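Local coordinates for DegV domain-containing protein spr0652 (Streptococcus pneumoniae, PDB 6CNG) that binds linoleic acid and probably other long-chain fatty acids, and may play a role in lipid transport or fatty acid metabolism, at residues V181-D186 with N206-G211; V185-K190 with Y288-G293; T176-V181 with G211-T216; M251-N256 with I276-T281. One frame throughout, in Å; residues are numbered along the deposited sequence.

Interactions 1, 3 and 4 belong to one mixed six-stranded sheet, whereas interaction 2 ties the short helix 186-190 to the end of helix 283-289. Interactions 1 and 3 use the same antiparallel strands, 176-182 and 207-213, and share Val181 and Gly211; both are buried and, like interaction 2, supply residues to the linoleic acid pocket. Interaction 4 is a parallel pairing that reaches the sheet's outermost strand, 275-280, and is only partly buried. Interactions 1 and 4 rest mainly on backbone bonds and aliphatic contact, whereas interaction 3 adds a ring over a glycine and interaction 2 turns on a buried carboxylate. Interactions 2 and 4 meet where Gly292 pairs with Arg254.

Interaction 1. Residues V181-D186 with N206-G211; sequences VLAKVD and NIRMVG. With ACT (acetate ion), chain I.
The flat guanidinium of Arg208 lies oblique to Ala183, whose methyl approaches neither squarely over a face nor in line with the edge. Closer touching is left to the aliphatic stem, with Arg208 CD 4.1 Å from Ala183 CB and Arg208 CB 3.8 Å from Val181 CG1. Arg208 sets its CG anti to its own carbonyl carbon (chi1 -45°) and runs extended to NE, which carries the charged end past the small Ala183. Leu182 and Met209 form an antiparallel hydrogen-bonded pair: Leu182 N gives to Met209 O at 2.9 Å, and Met209 N returns a bond to Leu182 O at 2.7 Å. Branched Val181 and Val210 suit the strand and lie side by side, CG2 to CG2 4.2 Å. Beyond the strand, Lys184 NZ donates to OXT of an acetate, probably from the crystallisation liquor, at 3.1 Å. Helix 228-242 covers the valine face, the other face carries Leu182 to the linoleic acid, and strands 219-226 and 294-300 flank the pair.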
loop_
_atom_site.group_PDB
_atom_site.type_symbol
_atom_site.label_atom_id
_atom_site.label_comp_id
_atom_site.label_asym_id
_atom_site.label_seq_id
_atom_site.Cartn_x
_atom_site.Cartn_y
_atom_site.Cartn_z
ATOM N N VAL A 181 -1.383 -11.070 5.490
ATOM C CA VAL A 181 -0.888 -12.387 5.847
ATOM C C VAL A 181 0.477 -12.580 5.224
ATOM O O VAL A 181 0.618 -12.549 3.997
ATOM C CB VAL A 181 -1.799 -13.520 5.382
ATOM C CG1 VAL A 181 -1.222 -14.824 5.848
ATOM C CG2 VAL A 181 -3.186 -13.266 5.899
ATOM N N LEU A 182 1.451 -12.834 6.061
ATOM C CA LEU A 182 2.814 -12.986 5.613
ATOM C C LEU A 182 3.331 -14.354 6.020
ATOM O O LEU A 182 3.315 -14.716 7.190
ATOM C CB LEU A 182 3.674 -11.878 6.212
ATOM C CG LEU A 182 3.105 -10.478 6.143
ATOM C CD1 LEU A 182 4.067 -9.494 6.765
ATOM C CD2 LEU A 182 2.826 -10.084 4.727
ATOM N N ALA A 183 3.839 -15.086 5.035
ATOM C CA ALA A 183 4.570 -16.314 5.277
ATOM C C ALA A 183 6.027 -16.063 5.628
ATOM O O ALA A 183 6.657 -16.912 6.252
ATOM C CB ALA A 183 4.486 -17.157 4.021
ATOM N N LYS A 184 6.574 -14.921 5.255
ATOM C CA LYS A 184 7.932 -14.599 5.623
ATOM C C LYS A 184 7.974 -13.134 5.971
ATOM O O LYS A 184 7.270 -12.325 5.366
ATOM C CB LYS A 184 8.876 -14.831 4.466
ATOM C CG LYS A 184 9.267 -16.273 4.315
ATOM C CD LYS A 184 9.775 -16.618 2.965
ATOM C CE LYS A 184 10.751 -17.782 3.055
ATOM N NZ LYS A 184 10.439 -18.711 4.174
ATOM N N VAL A 185 8.794 -12.803 6.956
ATOM C CA VAL A 185 8.906 -11.420 7.428
ATOM C C VAL A 185 10.359 -11.031 7.619
ATOM O O VAL A 185 10.675 -10.050 8.289
ATOM C CB VAL A 185 8.110 -11.217 8.728
ATOM C CG1 VAL A 185 6.653 -11.574 8.532
ATOM C CG2 VAL A 185 8.700 -12.042 9.819
ATOM N N ASP A 186 11.251 -11.789 7.006
ATOM C CA ASP A 186 12.669 -11.601 7.255
ATOM C C ASP A 186 13.142 -10.236 6.804
ATOM O O ASP A 186 13.963 -9.621 7.468
ATOM C CB ASP A 186 13.455 -12.707 6.565
ATOM C CG ASP A 186 12.942 -14.088 6.935
ATOM O OD1 ASP A 186 12.618 -14.290 8.117
ATOM O OD2 ASP A 186 12.821 -14.957 6.054
ATOM N N ASN A 206 5.955 -22.979 8.806
ATOM C CA ASN A 206 4.517 -23.246 8.698
ATOM C C ASN A 206 3.641 -22.194 9.370
ATOM O O ASN A 206 2.437 -22.384 9.435
ATOM C CB ASN A 206 4.135 -24.652 9.192
ATOM C CG ASN A 206 2.872 -25.179 8.529
ATOM O OD1 ASN A 206 2.457 -24.644 7.504
ATOM N ND2 ASN A 206 2.257 -26.229 9.100
ATOM N N ILE A 207 4.193 -21.086 9.844
ATOM C CA ILE A 207 3.433 -20.102 10.601
ATOM C C ILE A 207 3.451 -18.770 9.862
ATOM O O ILE A 207 4.502 -18.126 9.751
ATOM C CB ILE A 207 3.972 -19.956 12.027
ATOM C CG1 ILE A 207 3.752 -21.258 12.810
ATOM C CG2 ILE A 207 3.320 -18.802 12.707
ATOM C CD1 ILE A 207 2.313 -21.725 12.867
ATOM N N ARG A 208 2.277 -18.338 9.385
ATOM C CA ARG A 208 2.124 -17.071 8.684
ATOM C C ARG A 208 1.569 -16.034 9.645
ATOM O O ARG A 208 0.720 -16.348 10.480
ATOM C CB ARG A 208 1.203 -17.225 7.479
ATOM C CG ARG A 208 1.518 -18.459 6.666
ATOM C CD ARG A 208 0.845 -18.508 5.316
ATOM N NE ARG A 208 1.144 -19.790 4.655
ATOM C CZ ARG A 208 0.424 -20.348 3.676
ATOM N NH1 ARG A 208 -0.665 -19.753 3.206
ATOM N NH2 ARG A 208 0.796 -21.519 3.165
ATOM N N MET A 209 2.090 -14.817 9.552
ATOM C CA MET A 209 1.662 -13.716 10.400
ATOM C C MET A 209 0.388 -13.097 9.855
ATOM O O MET A 209 0.371 -12.563 8.752
ATOM C CB MET A 209 2.732 -12.643 10.446
ATOM C CG MET A 209 2.348 -11.478 11.307
ATOM S SD MET A 209 3.603 -10.220 11.328
ATOM C CE MET A 209 2.990 -9.053 12.542
ATOM N N VAL A 210 -0.658 -13.122 10.651
ATOM C CA VAL A 210 -1.895 -12.438 10.331
ATOM C C VAL A 210 -1.901 -11.161 11.150
ATOM O O VAL A 210 -1.803 -11.199 12.376
ATOM C CB VAL A 210 -3.097 -13.321 10.669
ATOM C CG1 VAL A 210 -4.355 -12.603 10.402
ATOM C CG2 VAL A 210 -3.044 -14.592 9.874
ATOM N N GLY A 211 -1.975 -10.029 10.482
ATOM C CA GLY A 211 -1.814 -8.786 11.192
ATOM C C GLY A 211 -2.613 -7.691 10.542
ATOM O O GLY A 211 -3.240 -7.872 9.500
HETATM C C ACT I . 13.979 -17.493 6.321
HETATM O O ACT I . 14.453 -16.590 7.060
HETATM O OXT ACT I . 12.873 -17.492 5.695
HETATM C CH3 ACT I . 14.897 -18.766 6.172
#

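Interaction 2. Residues V185-K190 with Y288-G293; sequences VDNLVK and YAEEGG. With EIC (linoleic acid), chain C.
Glu290 OE2 accepts the backbone N-H of Asn187 at 2.9 Å, a nearly straight bond (171°) that arrives from above the carboxylate plane. The Asn187 amide stacks on that same carboxylate, their planes 13° apart. Beside them, Leu188 CD2 rests 3.6 Å from Tyr288 CD1, and Asn187 O lies at the ring's edge, near its plane, while linoleic acid runs over one face. A water knits the two parts together: it accepts from Leu188 N at 3.0 Å and donates to Tyr288 O at 2.7 Å and to Glu290 OE2 at 2.8 Å. Further out, Tyr75 OH bonds Glu290 OE1, Phe287 O holds the Asn187 amide, and Ser83 OG meets Tyr288 OH, placing the ring beside the lipid. Val185 occupies the N-cap position of helix 186-190, and the buried Glu290 carboxylate sits against the first turn that follows; the helix N-terminus would be expected to stabilise its negative charge, whereas Asp186 OD2, 4.5 Å from Glu290 OE2, would tend to oppose it.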
loop_
_atom_site.group_PDB
_atom_site.type_symbol
_atom_site.label_atom_id
_atom_site.label_comp_id
_atom_site.label_asym_id
_atom_site.label_seq_id
_atom_site.Cartn_x
_atom_site.Cartn_y
_atom_site.Cartn_z
ATOM N N VAL A 185 8.794 -12.803 6.956
ATOM C CA VAL A 185 8.906 -11.420 7.428
ATOM C C VAL A 185 10.359 -11.031 7.619
ATOM O O VAL A 185 10.675 -10.050 8.289
ATOM C CB VAL A 185 8.110 -11.217 8.728
ATOM C CG1 VAL A 185 6.653 -11.574 8.532
ATOM C CG2 VAL A 185 8.700 -12.042 9.819
ATOM N N ASP A 186 11.251 -11.789 7.006
ATOM C CA ASP A 186 12.669 -11.601 7.255
ATOM C C ASP A 186 13.142 -10.236 6.804
ATOM O O ASP A 186 13.963 -9.621 7.468
ATOM C CB ASP A 186 13.455 -12.707 6.565
ATOM C CG ASP A 186 12.942 -14.088 6.935
ATOM O OD1 ASP A 186 12.618 -14.290 8.117
ATOM O OD2 ASP A 186 12.821 -14.957 6.054
ATOM N N ASN A 187 12.659 -9.748 5.669
ATOM C CA ASN A 187 13.130 -8.456 5.203
ATOM C C ASN A 187 12.640 -7.330 6.095
ATOM O O ASN A 187 13.358 -6.354 6.310
ATOM C CB ASN A 187 12.711 -8.228 3.763
ATOM C CG ASN A 187 13.531 -9.047 2.791
ATOM O OD1 ASN A 187 14.584 -9.565 3.117
ATOM N ND2 ASN A 187 13.031 -9.189 1.610
ATOM N N LEU A 188 11.418 -7.435 6.602
ATOM C CA LEU A 188 10.953 -6.487 7.606
ATOM C C LEU A 188 11.888 -6.449 8.812
ATOM O O LEU A 188 12.302 -5.379 9.265
ATOM C CB LEU A 188 9.539 -6.861 8.047
ATOM C CG LEU A 188 8.438 -6.526 7.056
ATOM C CD1 LEU A 188 7.195 -7.343 7.354
ATOM C CD2 LEU A 188 8.148 -5.037 7.064
ATOM N N VAL A 189 12.226 -7.608 9.354
ATOM C CA VAL A 189 13.103 -7.639 10.521
ATOM C C VAL A 189 14.474 -7.075 10.167
ATOM O O VAL A 189 14.993 -6.189 10.846
ATOM C CB VAL A 189 13.172 -9.070 11.072
ATOM C CG1 VAL A 189 14.159 -9.171 12.172
ATOM C CG2 VAL A 189 11.802 -9.509 11.545
ATOM N N LYS A 190 15.051 -7.540 9.062
ATOM C CA LYS A 190 16.396 -7.125 8.684
ATOM C C LYS A 190 16.508 -5.624 8.505
ATOM O O LYS A 190 17.602 -5.063 8.637
ATOM C CB LYS A 190 16.784 -7.806 7.378
ATOM C CG LYS A 190 17.091 -9.302 7.535
ATOM C CD LYS A 190 17.164 -10.072 6.180
ATOM C CE LYS A 190 17.720 -11.466 6.351
ATOM N NZ LYS A 190 17.640 -12.301 5.123
ATOM N N TYR A 288 8.814 -6.517 0.908
ATOM C CA TYR A 288 8.539 -6.609 2.329
ATOM C C TYR A 288 7.488 -7.630 2.676
ATOM O O TYR A 288 7.568 -8.251 3.738
ATOM C CB TYR A 288 8.114 -5.253 2.828
ATOM C CG TYR A 288 9.280 -4.432 3.118
ATOM C CD1 TYR A 288 10.190 -4.832 4.078
ATOM C CD2 TYR A 288 9.495 -3.274 2.450
ATOM C CE1 TYR A 288 11.261 -4.086 4.371
ATOM C CE2 TYR A 288 10.579 -2.501 2.740
ATOM C CZ TYR A 288 11.470 -2.913 3.705
ATOM O OH TYR A 288 12.580 -2.152 4.017
ATOM N N ALA A 289 6.500 -7.815 1.834
ATOM C CA ALA A 289 5.520 -8.856 2.119
ATOM C C ALA A 289 6.053 -10.235 1.785
ATOM O O ALA A 289 5.623 -11.225 2.390
ATOM C CB ALA A 289 4.236 -8.595 1.338
ATOM N N GLU A 290 6.968 -10.300 0.814
ATOM C CA GLU A 290 7.681 -11.505 0.424
ATOM C C GLU A 290 6.776 -12.543 -0.207
ATOM O O GLU A 290 5.579 -12.320 -0.399
ATOM C CB GLU A 290 8.442 -12.083 1.617
ATOM C CG GLU A 290 9.487 -11.112 2.186
ATOM C CD GLU A 290 10.631 -11.812 2.903
ATOM O OE1 GLU A 290 11.258 -12.722 2.320
ATOM O OE2 GLU A 290 10.905 -11.456 4.056
ATOM N N GLU A 291 7.353 -13.673 -0.556
ATOM C CA GLU A 291 6.630 -14.641 -1.356
ATOM C C GLU A 291 5.497 -15.247 -0.556
ATOM O O GLU A 291 5.662 -15.621 0.605
ATOM C CB GLU A 291 7.591 -15.700 -1.852
ATOM C CG GLU A 291 8.659 -15.135 -2.771
ATOM C CD GLU A 291 8.099 -14.652 -4.069
ATOM O OE1 GLU A 291 8.761 -13.820 -4.713
ATOM O OE2 GLU A 291 7.000 -15.092 -4.449
ATOM N N GLY A 292 4.346 -15.336 -1.200
ATOM C CA GLY A 292 3.131 -15.777 -0.566
ATOM C C GLY A 292 2.406 -14.702 0.207
ATOM O O GLY A 292 1.397 -15.001 0.846
ATOM N N GLY A 293 2.890 -13.470 0.176
ATOM C CA GLY A 293 2.334 -12.435 1.010
ATOM C C GLY A 293 1.065 -11.838 0.442
ATOM O O GLY A 293 0.790 -11.876 -0.755
HETATM C C1 EIC C . 11.713 2.753 3.019
HETATM C C2 EIC C . 10.451 1.932 2.781
HETATM C C3 EIC C . 10.068 1.047 3.945
HETATM C C4 EIC C . 8.670 0.495 3.786
HETATM C C5 EIC C . 8.237 -0.309 4.993
HETATM C C6 EIC C . 6.788 -0.770 4.887
HETATM C C7 EIC C . 6.583 -1.941 3.916
HETATM C C8 EIC C . 5.108 -2.244 3.729
HETATM C C9 EIC C . 4.983 -3.315 2.672
HETATM C C10 EIC C . 4.868 -4.585 2.993
HETATM C C11 EIC C . 4.870 -5.076 4.434
HETATM C C12 EIC C . 3.699 -6.045 4.531
HETATM C C13 EIC C . 2.770 -6.006 5.462
HETATM C C14 EIC C . 2.786 -4.990 6.585
HETATM C C15 EIC C . 2.092 -3.691 6.181
HETATM C C16 EIC C . 2.112 -2.722 7.353
HETATM C C17 EIC C . 1.586 -1.371 6.962
HETATM C C18 EIC C . 1.669 -0.437 8.148
HETATM O O1 EIC C . 11.649 3.970 3.345
HETATM O O2 EIC C . 12.832 2.198 2.888
HETATM O O HOH W 1 9.551 -9.326 5.190
#

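Interaction 3. Residues T176-V181 with G211-T216; sequences TKLLFV and GKASET. With NA (sodium ion), chain D; EIC (linoleic acid), chain C.
Phe180 lies between Gly211 and the lipid, and its CB already touches the linoleic acid, 4.0 Å from C13. CG is held between the backbone N and the carbonyl carbon (chi1 55°), which swings the ring across the neighbouring strand. On one face CD2 meets lipid C14 at 3.6 Å, toward the rim. The opposite face covers the Gly211 backbone: CD1 and CE1 lie beside Gly211 N, and at the tip CZ is 3.4 Å from Gly211 CA, a CH-pi contact. CE2 ends 3.4 Å from Lys212 O. Glycine suits this place because, having no side chain, it lets the ring settle directly on the main chain, the pattern known as aromatic rescue of glycine in antiparallel sheets. The two residues also form a hydrogen-bonded pair, Phe180 N to Gly211 O 2.8 Å and Gly211 N to Phe180 O 3.0 Å; Ala213 N to Leu178 O, at 3.4 Å, is weak. Leu178 and Ala213 extend the greasy wall, their CB atoms 4.0 Å apart. At the start of the strand Thr176 O binds sodium, together with Glu144 and Gln173. Strand 176-182 lies between 207-213 and 294-300, with helix 228-242 packed on the Leu179 side.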
loop_
_atom_site.group_PDB
_atom_site.type_symbol
_atom_site.label_atom_id
_atom_site.label_comp_id
_atom_site.label_asym_id
_atom_site.label_seq_id
_atom_site.Cartn_x
_atom_site.Cartn_y
_atom_site.Cartn_z
ATOM N N THR A 176 -11.480 2.740 6.145
ATOM C CA THR A 176 -10.596 1.816 5.458
ATOM C C THR A 176 -9.579 1.233 6.430
ATOM O O THR A 176 -9.095 1.924 7.342
ATOM C CB THR A 176 -9.867 2.487 4.272
ATOM O OG1 THR A 176 -9.068 3.583 4.718
ATOM C CG2 THR A 176 -10.841 2.988 3.277
ATOM N N LYS A 177 -9.256 -0.042 6.208
ATOM C CA LYS A 177 -8.366 -0.806 7.066
ATOM C C LYS A 177 -7.456 -1.692 6.211
ATOM O O LYS A 177 -7.646 -1.825 5.002
ATOM C CB LYS A 177 -9.186 -1.626 8.079
ATOM C CG LYS A 177 -10.182 -0.785 8.981
ATOM C CD LYS A 177 -9.529 0.011 10.104
ATOM C CE LYS A 177 -10.506 0.986 10.847
ATOM N NZ LYS A 177 -9.830 1.924 11.816
ATOM N N LEU A 178 -6.465 -2.318 6.864
ATOM C CA LEU A 178 -5.570 -3.271 6.215
ATOM C C LEU A 178 -5.423 -4.533 7.054
ATOM O O LEU A 178 -5.184 -4.466 8.253
ATOM C CB LEU A 178 -4.173 -2.665 5.980
ATOM C CG LEU A 178 -3.191 -3.575 5.214
ATOM C CD1 LEU A 178 -3.466 -3.589 3.748
ATOM C CD2 LEU A 178 -1.772 -3.172 5.428
ATOM N N LEU A 179 -5.541 -5.681 6.418
ATOM C CA LEU A 179 -5.123 -6.942 6.998
ATOM C C LEU A 179 -4.048 -7.517 6.092
ATOM O O LEU A 179 -4.132 -7.394 4.872
ATOM C CB LEU A 179 -6.274 -7.932 7.048
ATOM C CG LEU A 179 -7.154 -8.049 8.287
ATOM C CD1 LEU A 179 -8.429 -8.807 7.975
ATOM C CD2 LEU A 179 -6.432 -8.779 9.391
ATOM N N PHE A 180 -3.033 -8.122 6.682
ATOM C CA PHE A 180 -2.001 -8.793 5.901
ATOM C C PHE A 180 -1.821 -10.213 6.394
ATOM O O PHE A 180 -2.114 -10.537 7.545
ATOM C CB PHE A 180 -0.683 -8.023 5.912
ATOM C CG PHE A 180 -0.158 -7.725 7.272
ATOM C CD1 PHE A 180 0.491 -8.691 8.005
ATOM C CD2 PHE A 180 -0.283 -6.457 7.804
ATOM C CE1 PHE A 180 0.977 -8.409 9.223
ATOM C CE2 PHE A 180 0.204 -6.171 9.038
ATOM C CZ PHE A 180 0.832 -7.129 9.753
ATOM N N VAL A 181 -1.383 -11.070 5.490
ATOM C CA VAL A 181 -0.888 -12.387 5.847
ATOM C C VAL A 181 0.477 -12.580 5.224
ATOM O O VAL A 181 0.618 -12.549 3.997
ATOM C CB VAL A 181 -1.799 -13.520 5.382
ATOM C CG1 VAL A 181 -1.222 -14.824 5.848
ATOM C CG2 VAL A 181 -3.186 -13.266 5.899
ATOM N N GLY A 211 -1.975 -10.029 10.482
ATOM C CA GLY A 211 -1.814 -8.786 11.192
ATOM C C GLY A 211 -2.613 -7.691 10.542
ATOM O O GLY A 211 -3.240 -7.872 9.500
ATOM N N LYS A 212 -2.585 -6.535 11.187
ATOM C CA LYS A 212 -3.227 -5.356 10.664
ATOM C C LYS A 212 -2.269 -4.185 10.719
ATOM O O LYS A 212 -1.286 -4.206 11.444
ATOM C CB LYS A 212 -4.475 -4.992 11.463
ATOM C CG LYS A 212 -4.239 -4.604 12.890
ATOM C CD LYS A 212 -5.565 -4.320 13.601
ATOM C CE LYS A 212 -5.413 -3.697 14.987
ATOM N NZ LYS A 212 -6.738 -3.575 15.744
ATOM N N ALA A 213 -2.570 -3.158 9.936
ATOM C CA ALA A 213 -1.952 -1.859 10.159
ATOM C C ALA A 213 -2.522 -1.263 11.443
ATOM O O ALA A 213 -3.743 -1.165 11.601
ATOM C CB ALA A 213 -2.210 -0.935 8.971
ATOM N N SER A 214 -1.640 -0.910 12.366
ATOM C CA SER A 214 -2.007 -0.371 13.668
ATOM C C SER A 214 -2.424 1.095 13.559
ATOM O O SER A 214 -2.306 1.721 12.521
ATOM C CB SER A 214 -0.830 -0.489 14.635
ATOM O OG SER A 214 0.064 0.578 14.438
ATOM N N GLU A 215 -2.956 1.631 14.659
ATOM C CA GLU A 215 -3.426 3.006 14.664
ATOM C C GLU A 215 -2.289 3.975 14.465
ATOM O O GLU A 215 -2.552 5.135 14.144
ATOM C CB GLU A 215 -4.180 3.386 15.958
ATOM C CG GLU A 215 -5.738 3.354 15.845
ATOM C CD GLU A 215 -6.418 4.716 15.498
ATOM O OE1 GLU A 215 -6.053 5.771 16.086
ATOM O OE2 GLU A 215 -7.345 4.721 14.643
ATOM N N THR A 216 -1.040 3.532 14.649
ATOM C CA THR A 216 0.130 4.385 14.439
ATOM C C THR A 216 0.906 4.071 13.167
ATOM O O THR A 216 1.959 4.670 12.947
ATOM C CB THR A 216 1.102 4.327 15.616
ATOM O OG1 THR A 216 1.500 2.971 15.854
ATOM C CG2 THR A 216 0.460 4.926 16.837
HETATM NA NA NA D . -7.527 3.538 7.885
HETATM C C1 EIC C . 11.713 2.753 3.019
HETATM C C2 EIC C . 10.451 1.932 2.781
HETATM C C3 EIC C . 10.068 1.047 3.945
HETATM C C4 EIC C . 8.670 0.495 3.786
HETATM C C5 EIC C . 8.237 -0.309 4.993
HETATM C C6 EIC C . 6.788 -0.770 4.887
HETATM C C7 EIC C . 6.583 -1.941 3.916
HETATM C C8 EIC C . 5.108 -2.244 3.729
HETATM C C9 EIC C . 4.983 -3.315 2.672
HETATM C C10 EIC C . 4.868 -4.585 2.993
HETATM C C11 EIC C . 4.870 -5.076 4.434
HETATM C C12 EIC C . 3.699 -6.045 4.531
HETATM C C13 EIC C . 2.770 -6.006 5.462
HETATM C C14 EIC C . 2.786 -4.990 6.585
HETATM C C15 EIC C . 2.092 -3.691 6.181
HETATM C C16 EIC C . 2.112 -2.722 7.353
HETATM C C17 EIC C . 1.586 -1.371 6.962
HETATM C C18 EIC C . 1.669 -0.437 8.148
HETATM O O1 EIC C . 11.649 3.970 3.345
HETATM O O2 EIC C . 12.832 2.198 2.888
HETATM O O HOH W 2 -6.071 -1.253 9.751
HETATM O O HOH W 3 -5.605 4.721 8.024
#

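Interaction 4. Residues M251-N256 with I276-T281; sequences MAQRNN and IKILPT
Ile276 begins the contact with its CG2 methyl, 4.0 Å from Met251 CE; the methionine reaches it by an extended chain. Next, Lys277 O receives Met251 N at 2.9 Å in an almost linear bond (178°), while the lysine's charged end goes to Glu150. Ile278 turns its branched side chain to the same face as Met251 and sets CG2 3.8 Å from Gln253 CG. Leu279 uses both its backbone groups: N gives to Met251 O at 2.8 Å, and O takes Gln253 N at 2.9 Å, nearly along the C=O axis. One residue bonding to two partners that flank its opposite number, here Met251 and Gln253 about Ala252, marks parallel strands; 247-253 and 275-280 are joined through helix 257-270 as a beta-alpha-beta unit with 275-280 outermost in the sheet. Pro280, which has no N-H to give, is tolerated here because the donors to strand 247-253 are Leu279 and Thr281. Thr281 N donates to Gln253 O at 3.0 Å from above the carbonyl plane (44° out of it). With its hydroxyl between the backbone N and the carbonyl carbon (chi1 40°), Thr281 OG1 comes 3.5 Å from Arg254 CB and bonds Ser286 OG. A water accepts from Arg254 NH1 at 2.8 Å and donates to Thr281 O, while salt bridges to Asp68 and Glu291 hold the guanidinium.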
loop_
_atom_site.group_PDB
_atom_site.type_symbol
_atom_site.label_atom_id
_atom_site.label_comp_id
_atom_site.label_asym_id
_atom_site.label_seq_id
_atom_site.Cartn_x
_atom_site.Cartn_y
_atom_site.Cartn_z
ATOM N N MET A 251 -6.971 -6.734 -2.749
ATOM C CA MET A 251 -5.976 -7.697 -2.288
ATOM C C MET A 251 -4.719 -7.547 -3.145
ATOM O O MET A 251 -4.673 -8.017 -4.282
ATOM C CB MET A 251 -6.505 -9.123 -2.434
ATOM C CG MET A 251 -7.729 -9.476 -1.643
ATOM S SD MET A 251 -8.265 -11.165 -1.933
ATOM C CE MET A 251 -9.793 -11.226 -1.045
ATOM N N ALA A 252 -3.695 -6.915 -2.593
ATOM C CA ALA A 252 -2.364 -6.907 -3.195
ATOM C C ALA A 252 -1.594 -8.139 -2.736
ATOM O O ALA A 252 -1.410 -8.346 -1.542
ATOM C CB ALA A 252 -1.630 -5.640 -2.777
ATOM N N GLN A 253 -1.118 -8.941 -3.679
ATOM C CA GLN A 253 -0.515 -10.216 -3.346
ATOM C C GLN A 253 0.765 -10.456 -4.145
ATOM O O GLN A 253 0.938 -9.936 -5.248
ATOM C CB GLN A 253 -1.489 -11.368 -3.583
ATOM C CG GLN A 253 -2.110 -11.396 -4.943
ATOM C CD GLN A 253 -1.234 -12.056 -5.973
ATOM O OE1 GLN A 253 -0.501 -12.965 -5.665
ATOM N NE2 GLN A 253 -1.317 -11.598 -7.213
ATOM N N ARG A 254 1.659 -11.257 -3.551
ATOM C CA ARG A 254 2.898 -11.709 -4.175
ATOM C C ARG A 254 2.825 -13.219 -4.303
ATOM O O ARG A 254 3.047 -13.940 -3.335
ATOM C CB ARG A 254 4.106 -11.313 -3.351
ATOM C CG ARG A 254 5.414 -11.776 -3.927
ATOM C CD ARG A 254 5.631 -11.263 -5.323
ATOM N NE ARG A 254 6.804 -11.854 -5.944
ATOM C CZ ARG A 254 7.110 -11.715 -7.221
ATOM N NH1 ARG A 254 6.350 -10.988 -8.027
ATOM N NH2 ARG A 254 8.177 -12.320 -7.686
ATOM N N ASN A 255 2.550 -13.690 -5.501
ATOM C CA ASN A 255 2.487 -15.123 -5.760
ATOM C C ASN A 255 1.554 -15.807 -4.768
ATOM O O ASN A 255 1.864 -16.833 -4.179
ATOM C CB ASN A 255 3.878 -15.762 -5.746
ATOM C CG ASN A 255 4.588 -15.670 -7.093
ATOM O OD1 ASN A 255 3.975 -15.820 -8.140
ATOM N ND2 ASN A 255 5.878 -15.416 -7.058
ATOM N N ASN A 256 0.395 -15.218 -4.599
ATOM C CA ASN A 256 -0.613 -15.727 -3.693
ATOM C C ASN A 256 -1.989 -15.670 -4.348
ATOM O O ASN A 256 -2.997 -15.467 -3.670
ATOM C CB ASN A 256 -0.602 -14.925 -2.388
ATOM C CG ASN A 256 -1.192 -15.688 -1.253
ATOM O OD1 ASN A 256 -1.145 -16.910 -1.223
ATOM N ND2 ASN A 256 -1.747 -14.975 -0.299
ATOM N N ILE A 276 -14.453 -6.891 -5.188
ATOM C CA ILE A 276 -13.096 -7.291 -4.868
ATOM C C ILE A 276 -12.234 -7.187 -6.113
ATOM O O ILE A 276 -12.642 -7.602 -7.204
ATOM C CB ILE A 276 -13.092 -8.738 -4.338
ATOM C CG1 ILE A 276 -14.045 -8.871 -3.165
ATOM C CG2 ILE A 276 -11.678 -9.170 -3.947
ATOM C CD1 ILE A 276 -14.217 -10.296 -2.734
ATOM N N LYS A 277 -11.035 -6.620 -5.928
ATOM C CA LYS A 277 -9.957 -6.597 -6.903
ATOM C C LYS A 277 -8.746 -7.330 -6.331
ATOM O O LYS A 277 -8.483 -7.283 -5.130
ATOM C CB LYS A 277 -9.545 -5.153 -7.225
ATOM C CG LYS A 277 -10.663 -4.211 -7.678
ATOM C CD LYS A 277 -10.224 -2.721 -7.596
ATOM C CE LYS A 277 -11.411 -1.727 -7.525
ATOM N NZ LYS A 277 -12.327 -1.895 -6.335
ATOM N N ILE A 278 -8.010 -8.023 -7.189
ATOM C CA ILE A 278 -6.760 -8.677 -6.810
ATOM C C ILE A 278 -5.671 -8.053 -7.679
ATOM O O ILE A 278 -5.788 -8.048 -8.914
ATOM C CB ILE A 278 -6.834 -10.201 -7.001
ATOM C CG1 ILE A 278 -8.097 -10.772 -6.359
ATOM C CG2 ILE A 278 -5.595 -10.880 -6.453
ATOM C CD1 ILE A 278 -8.361 -12.228 -6.724
ATOM N N LEU A 279 -4.650 -7.476 -7.040
ATOM C CA LEU A 279 -3.567 -6.805 -7.755
ATOM C C LEU A 279 -2.222 -7.406 -7.382
ATOM O O LEU A 279 -2.013 -7.800 -6.238
ATOM C CB LEU A 279 -3.487 -5.309 -7.423
ATOM C CG LEU A 279 -4.714 -4.470 -7.718
ATOM C CD1 LEU A 279 -4.441 -3.075 -7.235
ATOM C CD2 LEU A 279 -4.986 -4.500 -9.189
ATOM N N PRO A 280 -1.279 -7.454 -8.307
ATOM C CA PRO A 280 0.065 -7.863 -7.930
ATOM C C PRO A 280 0.749 -6.759 -7.128
ATOM O O PRO A 280 0.548 -5.569 -7.362
ATOM C CB PRO A 280 0.738 -8.115 -9.282
ATOM C CG PRO A 280 0.051 -7.220 -10.195
ATOM C CD PRO A 280 -1.335 -7.000 -9.699
ATOM N N THR A 281 1.548 -7.167 -6.159
ATOM C CA THR A 281 2.280 -6.200 -5.368
ATOM C C THR A 281 3.311 -5.442 -6.204
ATOM O O THR A 281 3.836 -5.948 -7.203
ATOM C CB THR A 281 2.985 -6.925 -4.234
ATOM O OG1 THR A 281 3.503 -8.166 -4.712
ATOM C CG2 THR A 281 2.032 -7.215 -3.133
HETATM O O HOH W 4 4.471 -8.916 -7.866
#